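Long-range contact in Mll5499 protein (Mesorhizobium loti, PDB 3BDE), which is of unknown function but forms a homodimer of ferredoxin-like subunits belonging to the stress-responsive alpha/beta-barrel (Dabb) family: residues 26-31 with 105-110. Residues are numbered along the deposited sequence; the frame is centred on the assembly and turned at random. Where two conformers were deposited one is given.
Sequences VFTLKH and VEKFLE
Val26 and Leu109 form a hydrogen-bonded pair where strands 21-29 and 105-115, first and last in sequence, run antiparallel in the ferredoxin-like sheet, their short segments at 160°; 21-29 is interior, 105-115 outermost within the chain. Val26 N meets Leu109 O at 2.9 Å, and Leu109 N returns the bond to Val26 O. The same pattern starts again when Thr28 N donates to Lys107 O, but a classic beta bulge follows: Glu106 and Lys107 both face Thr28. Thr28 O therefore takes a short bond from Glu106 N (2.8 Å), its donor tilted from the carbonyl plane, and a weak one from Lys107 N (3.4 Å). The bulge comes just as the chain leaves helix 91-104.

On one face, beta-branched Val26, well suited to a strand, lies alongside Leu109, in one of its two modelled conformers; Ile68 of the second subunit packs on Leu109. Thr28 sets its CB beside the aliphatic part of Lys107, while its OG1 makes weak hydrogen bonds to His71 N and Asp69 O; the long lysine chain carries its ammonium to a salt bridge with Asp69. On the other face, Phe27 is buried and Phe108 more exposed. Both have CG between the backbone N and carbonyl carbon (chi1 64° and 73°), swinging the rings away from the opposite strand, so the pair meets through CB atoms while each flat, apolar ring packs edge-to-face with Trp101. Past the bulge, flexible Leu29 reaches back, bringing its CD2 within 3.7 Å of Val105 CG2.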
loop_
_atom_site.group_PDB
_atom_site.type_symbol
_atom_site.label_atom_id
_atom_site.label_comp_id
_atom_site.label_asym_id
_atom_site.label_seq_id
_atom_site.Cartn_x
_atom_site.Cartn_y
_atom_site.Cartn_z
ATOM N N VAL A 26 7.162 1.729 -0.407
ATOM C CA VAL A 26 7.347 1.322 -1.804
ATOM C C VAL A 26 8.698 1.928 -2.199
ATOM O O VAL A 26 8.969 3.082 -1.862
ATOM C CB VAL A 26 6.144 1.767 -2.718
ATOM C CG1 VAL A 26 6.138 3.261 -2.983
ATOM C CG2 VAL A 26 6.142 1.018 -4.040
ATOM N N PHE A 27 9.538 1.163 -2.897
ATOM C CA PHE A 27 10.888 1.649 -3.194
ATOM C C PHE A 27 11.576 1.029 -4.387
ATOM O O PHE A 27 11.142 0.001 -4.920
ATOM C CB PHE A 27 11.787 1.436 -1.950
ATOM C CG PHE A 27 11.992 -0.019 -1.571
ATOM C CD1 PHE A 27 11.102 -0.669 -0.709
ATOM C CD2 PHE A 27 13.104 -0.737 -2.037
ATOM C CE1 PHE A 27 11.314 -2.027 -0.365
ATOM C CE2 PHE A 27 13.314 -2.074 -1.694
ATOM C CZ PHE A 27 12.419 -2.717 -0.864
ATOM N N THR A 28 12.660 1.692 -4.770
ATOM C CA THR A 28 13.551 1.272 -5.841
ATOM C C THR A 28 14.956 1.351 -5.259
ATOM O O THR A 28 15.292 2.304 -4.530
ATOM C CB THR A 28 13.420 2.172 -7.072
ATOM O OG1 THR A 28 12.136 1.947 -7.651
ATOM C CG2 THR A 28 14.478 1.835 -8.110
ATOM N N LEU A 29 15.751 0.339 -5.551
ATOM C CA LEU A 29 17.136 0.288 -5.073
ATOM C C LEU A 29 18.056 0.846 -6.162
ATOM O O LEU A 29 17.678 0.905 -7.316
ATOM C CB LEU A 29 17.511 -1.153 -4.756
ATOM C CG LEU A 29 16.671 -1.864 -3.698
ATOM C CD1 LEU A 29 17.031 -3.382 -3.695
ATOM C CD2 LEU A 29 16.933 -1.204 -2.376
ATOM N N LYS A 30 19.266 1.231 -5.774
ATOM C CA LYS A 30 20.315 1.695 -6.717
ATOM C C LYS A 30 20.904 0.525 -7.518
ATOM O O LYS A 30 21.499 0.736 -8.589
ATOM C CB LYS A 30 21.451 2.397 -5.958
ATOM C CG LYS A 30 20.991 3.650 -5.255
ATOM C CD LYS A 30 22.061 4.280 -4.448
ATOM C CE LYS A 30 21.546 5.534 -3.778
ATOM N NZ LYS A 30 22.594 6.052 -2.857
ATOM N N HIS A 31 20.709 -0.690 -7.011
ATOM C CA HIS A 31 21.256 -1.911 -7.600
ATOM C C HIS A 31 20.529 -2.300 -8.862
ATOM O O HIS A 31 19.343 -2.007 -9.020
ATOM C CB HIS A 31 21.153 -3.098 -6.634
ATOM C CG HIS A 31 21.692 -2.821 -5.268
ATOM N ND1 HIS A 31 22.946 -2.295 -5.057
ATOM C CD2 HIS A 31 21.158 -3.026 -4.040
ATOM C CE1 HIS A 31 23.154 -2.170 -3.760
ATOM N NE2 HIS A 31 22.085 -2.605 -3.124
ATOM N N VAL A 105 19.028 2.474 -1.127
ATOM C CA VAL A 105 17.731 2.844 -1.695
ATOM C C VAL A 105 17.841 4.127 -2.550
ATOM O O VAL A 105 18.343 5.162 -2.096
ATOM C CB VAL A 105 16.633 2.965 -0.604
ATOM C CG1 VAL A 105 15.321 3.548 -1.207
ATOM C CG2 VAL A 105 16.390 1.609 0.018
ATOM N N GLU A 106 17.372 4.039 -3.793
ATOM C CA GLU A 106 17.375 5.166 -4.732
ATOM C C GLU A 106 16.278 6.161 -4.378
ATOM O O GLU A 106 16.515 7.371 -4.328
ATOM C CB GLU A 106 17.187 4.663 -6.180
ATOM C CG GLU A 106 17.092 5.749 -7.287
ATOM C CD GLU A 106 18.299 6.671 -7.339
ATOM O OE1 GLU A 106 19.424 6.205 -7.057
ATOM O OE2 GLU A 106 18.125 7.856 -7.689
ATOM N N LYS A 107 15.068 5.639 -4.198
ATOM C CA LYS A 107 13.891 6.449 -3.880
ATOM C C LYS A 107 12.803 5.616 -3.229
ATOM O O LYS A 107 12.741 4.385 -3.417
ATOM C CB LYS A 107 13.329 7.082 -5.156
ATOM C CG LYS A 107 13.122 6.079 -6.291
ATOM C CD LYS A 107 12.385 6.680 -7.448
ATOM C CE LYS A 107 12.558 5.810 -8.666
ATOM N NZ LYS A 107 11.609 6.234 -9.711
ATOM N N PHE A 108 11.923 6.291 -2.491
ATOM C CA PHE A 108 10.841 5.595 -1.805
ATOM C C PHE A 108 9.690 6.511 -1.401
ATOM O O PHE A 108 9.806 7.739 -1.429
ATOM C CB PHE A 108 11.390 4.846 -0.558
ATOM C CG PHE A 108 11.766 5.746 0.595
ATOM C CD1 PHE A 108 13.036 6.339 0.656
ATOM C CD2 PHE A 108 10.885 5.972 1.651
ATOM C CE1 PHE A 108 13.394 7.190 1.740
ATOM C CE2 PHE A 108 11.256 6.824 2.745
ATOM C CZ PHE A 108 12.487 7.421 2.776
ATOM N N LEU A 109 8.576 5.881 -1.044
ATOM C CA LEU A 109 7.401 6.557 -0.490
ATOM C C LEU A 109 6.963 5.703 0.691
ATOM O O LEU A 109 6.936 4.480 0.571
ATOM C CB LEU A 109 6.239 6.582 -1.475
ATOM C CG LEU A 109 6.310 7.454 -2.717
ATOM C CD1 LEU A 109 5.193 7.077 -3.702
ATOM C CD2 LEU A 109 6.233 8.933 -2.317
ATOM N N GLU A 110 6.639 6.342 1.803
ATOM C CA GLU A 110 6.077 5.666 2.958
ATOM C C GLU A 110 4.584 5.933 2.898
ATOM O O GLU A 110 4.185 7.076 2.734
ATOM C CB GLU A 110 6.621 6.211 4.277
ATOM C CG GLU A 110 8.005 5.756 4.638
ATOM C CD GLU A 110 8.396 6.166 6.059
ATOM O OE1 GLU A 110 7.625 5.872 7.004
ATOM O OE2 GLU A 110 9.487 6.767 6.231
#